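Local coordinates for putative type VI secretion protein (Escherichia coli, PDB 6SKI), which is a type VI secretion phospholipase effector, loaded onto the VgrG spike by binding its TTR domain, that probably attacks the membrane lipids of target cells, at residues R33-T38 with P182-A187. Numbering follows the deposited sequence.
Sequences RGVTLT and PDFCIA
Residues 33-38 of strand 22-43 pair in parallel with the start of strand 184-195, the two strongly twisted against each other, and three backbone hydrogen bonds join them. Cys-185 is gripped at both ends: its N reaches Arg-33 O at 2.9 Å, nearly straight (172°) and in the carbonyl plane, while its O takes Val-35 N at 2.9 Å. The third bond, Ala-187 N to Val-35 O at 2.9 Å, is more bent (142°) and comes from above the carbonyl plane, at the point where the backbone of Ala-187 turns out of extended form.

The well-packed, buried part carries Val-35, Phe-184, Ile-186 and Leu-37. Phe-184 holds its CG in the crowded position between backbone N and carbonyl carbon, and the two methyls of Val-35 lie against it: CG1 meets Phe-184 CB at 3.7 Å, CG2 meets Phe-184 CD2 at 3.7 Å. Farther along, Leu-37 and Ile-186 cross obliquely, CD2 of the former 3.7 Å from CD1 of the latter. Helix 156-178 covers this side, with Met-176 on Phe-184 and Leu-172 and Phe-175 on Leu-37.

By contrast, the end at Arg-33 and Asp-183 is polar and partly exposed. The arginine chain bends at chi3 and still brings NH2 to 3.6 Å from Phe-184 CD1, guanidinium and ring planes 72° apart; NH1 bonds Gln-119 O, while Asp-183 pairs with Lys-30. Ala-187 CB points toward the other strand and touches Gly-34 CA, where no side chain meets it.

This parallel pair within a mostly parallel sheet, helix 156-178 over one face, is consistent with the alpha/beta-hydrolase fold, the clan of the Tle1-like catalytic domain.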
loop_
_atom_site.group_PDB
_atom_site.type_symbol
_atom_site.label_atom_id
_atom_site.label_comp_id
_atom_site.label_asym_id
_atom_site.label_seq_id
_atom_site.Cartn_x
_atom_site.Cartn_y
_atom_site.Cartn_z
ATOM N N ARG A 33 -0.985 -2.173 36.515
ATOM C CA ARG A 33 -0.140 -1.423 35.599
ATOM C C ARG A 33 -0.998 -0.688 34.584
ATOM O O ARG A 33 -2.115 -1.097 34.275
ATOM C CB ARG A 33 0.795 -2.362 34.846
ATOM C CG ARG A 33 2.161 -2.574 35.439
ATOM C CD ARG A 33 2.889 -3.587 34.580
ATOM N NE ARG A 33 2.206 -4.875 34.601
ATOM C CZ ARG A 33 2.424 -5.857 33.734
ATOM N NH1 ARG A 33 3.308 -5.702 32.762
ATOM N NH2 ARG A 33 1.755 -6.994 33.839
ATOM N N GLY A 34 -0.469 0.410 34.059
ATOM C CA GLY A 34 -1.008 1.038 32.869
ATOM C C GLY A 34 -0.031 0.850 31.720
ATOM O O GLY A 34 1.053 1.435 31.718
ATOM N N VAL A 35 -0.425 0.023 30.755
ATOM C CA VAL A 35 0.444 -0.323 29.636
ATOM C C VAL A 35 0.002 0.446 28.397
ATOM O O VAL A 35 -1.190 0.506 28.080
ATOM C CB VAL A 35 0.474 -1.843 29.392
ATOM C CG1 VAL A 35 0.663 -2.570 30.708
ATOM C CG2 VAL A 35 -0.781 -2.335 28.704
ATOM N N THR A 36 0.955 1.109 27.751
ATOM C CA THR A 36 0.703 1.744 26.463
ATOM C C THR A 36 0.804 0.695 25.368
ATOM O O THR A 36 1.897 0.214 25.060
ATOM C CB THR A 36 1.694 2.876 26.223
ATOM O OG1 THR A 36 1.920 3.579 27.449
ATOM C CG2 THR A 36 1.157 3.837 25.184
ATOM N N LEU A 37 -0.323 0.339 24.772
ATOM C CA LEU A 37 -0.356 -0.669 23.725
ATOM C C LEU A 37 -0.389 0.023 22.372
ATOM O O LEU A 37 -1.306 0.799 22.088
ATOM C CB LEU A 37 -1.558 -1.594 23.890
ATOM C CG LEU A 37 -1.673 -2.721 22.870
ATOM C CD1 LEU A 37 -0.470 -3.632 22.935
ATOM C CD2 LEU A 37 -2.930 -3.502 23.137
ATOM N N THR A 38 0.608 -0.258 21.545
ATOM C CA THR A 38 0.689 0.279 20.198
ATOM C C THR A 38 0.354 -0.821 19.205
ATOM O O THR A 38 0.936 -1.907 19.258
ATOM C CB THR A 38 2.080 0.837 19.910
ATOM O OG1 THR A 38 2.607 1.437 21.097
ATOM C CG2 THR A 38 2.011 1.871 18.813
ATOM N N PRO A 182 -5.505 -10.803 33.066
ATOM C CA PRO A 182 -4.492 -9.744 33.031
ATOM C C PRO A 182 -4.253 -9.118 34.396
ATOM O O PRO A 182 -5.158 -9.015 35.226
ATOM C CB PRO A 182 -5.084 -8.730 32.048
ATOM C CG PRO A 182 -5.978 -9.547 31.188
ATOM C CD PRO A 182 -6.614 -10.502 32.147
ATOM N N ASP A 183 -3.008 -8.701 34.615
ATOM C CA ASP A 183 -2.607 -7.959 35.799
ATOM C C ASP A 183 -2.457 -6.476 35.484
ATOM O O ASP A 183 -1.909 -5.721 36.291
ATOM C CB ASP A 183 -1.297 -8.537 36.344
ATOM C CG ASP A 183 -0.978 -8.072 37.752
ATOM O OD1 ASP A 183 -1.785 -7.334 38.352
ATOM O OD2 ASP A 183 0.097 -8.452 38.263
ATOM N N PHE A 184 -2.926 -6.047 34.317
ATOM C CA PHE A 184 -2.681 -4.704 33.827
ATOM C C PHE A 184 -3.938 -4.170 33.163
ATOM O O PHE A 184 -4.832 -4.925 32.774
ATOM C CB PHE A 184 -1.515 -4.681 32.834
ATOM C CG PHE A 184 -1.692 -5.624 31.677
ATOM C CD1 PHE A 184 -1.226 -6.920 31.751
ATOM C CD2 PHE A 184 -2.319 -5.211 30.516
ATOM C CE1 PHE A 184 -1.390 -7.785 30.696
ATOM C CE2 PHE A 184 -2.483 -6.073 29.457
ATOM C CZ PHE A 184 -2.018 -7.362 29.547
ATOM N N CYS A 185 -3.992 -2.852 33.039
ATOM C CA CYS A 185 -4.974 -2.162 32.226
ATOM C C CYS A 185 -4.255 -1.472 31.077
ATOM O O CYS A 185 -3.159 -0.928 31.255
ATOM C CB CYS A 185 -5.746 -1.137 33.054
ATOM S SG CYS A 185 -6.991 -0.233 32.129
ATOM N N ILE A 186 -4.865 -1.503 29.898
ATOM C CA ILE A 186 -4.316 -0.797 28.748
ATOM C C ILE A 186 -4.644 0.679 28.921
ATOM O O ILE A 186 -5.793 1.096 28.765
ATOM C CB ILE A 186 -4.867 -1.349 27.430
ATOM C CG1 ILE A 186 -4.476 -2.818 27.287
ATOM C CG2 ILE A 186 -4.340 -0.548 26.258
ATOM C CD1 ILE A 186 -5.128 -3.517 26.132
ATOM N N ALA A 187 -3.631 1.473 29.247
ATOM C CA ALA A 187 -3.823 2.877 29.561
ATOM C C ALA A 187 -3.871 3.755 28.326
ATOM O O ALA A 187 -4.260 4.923 28.426
ATOM C CB ALA A 187 -2.704 3.367 30.481
#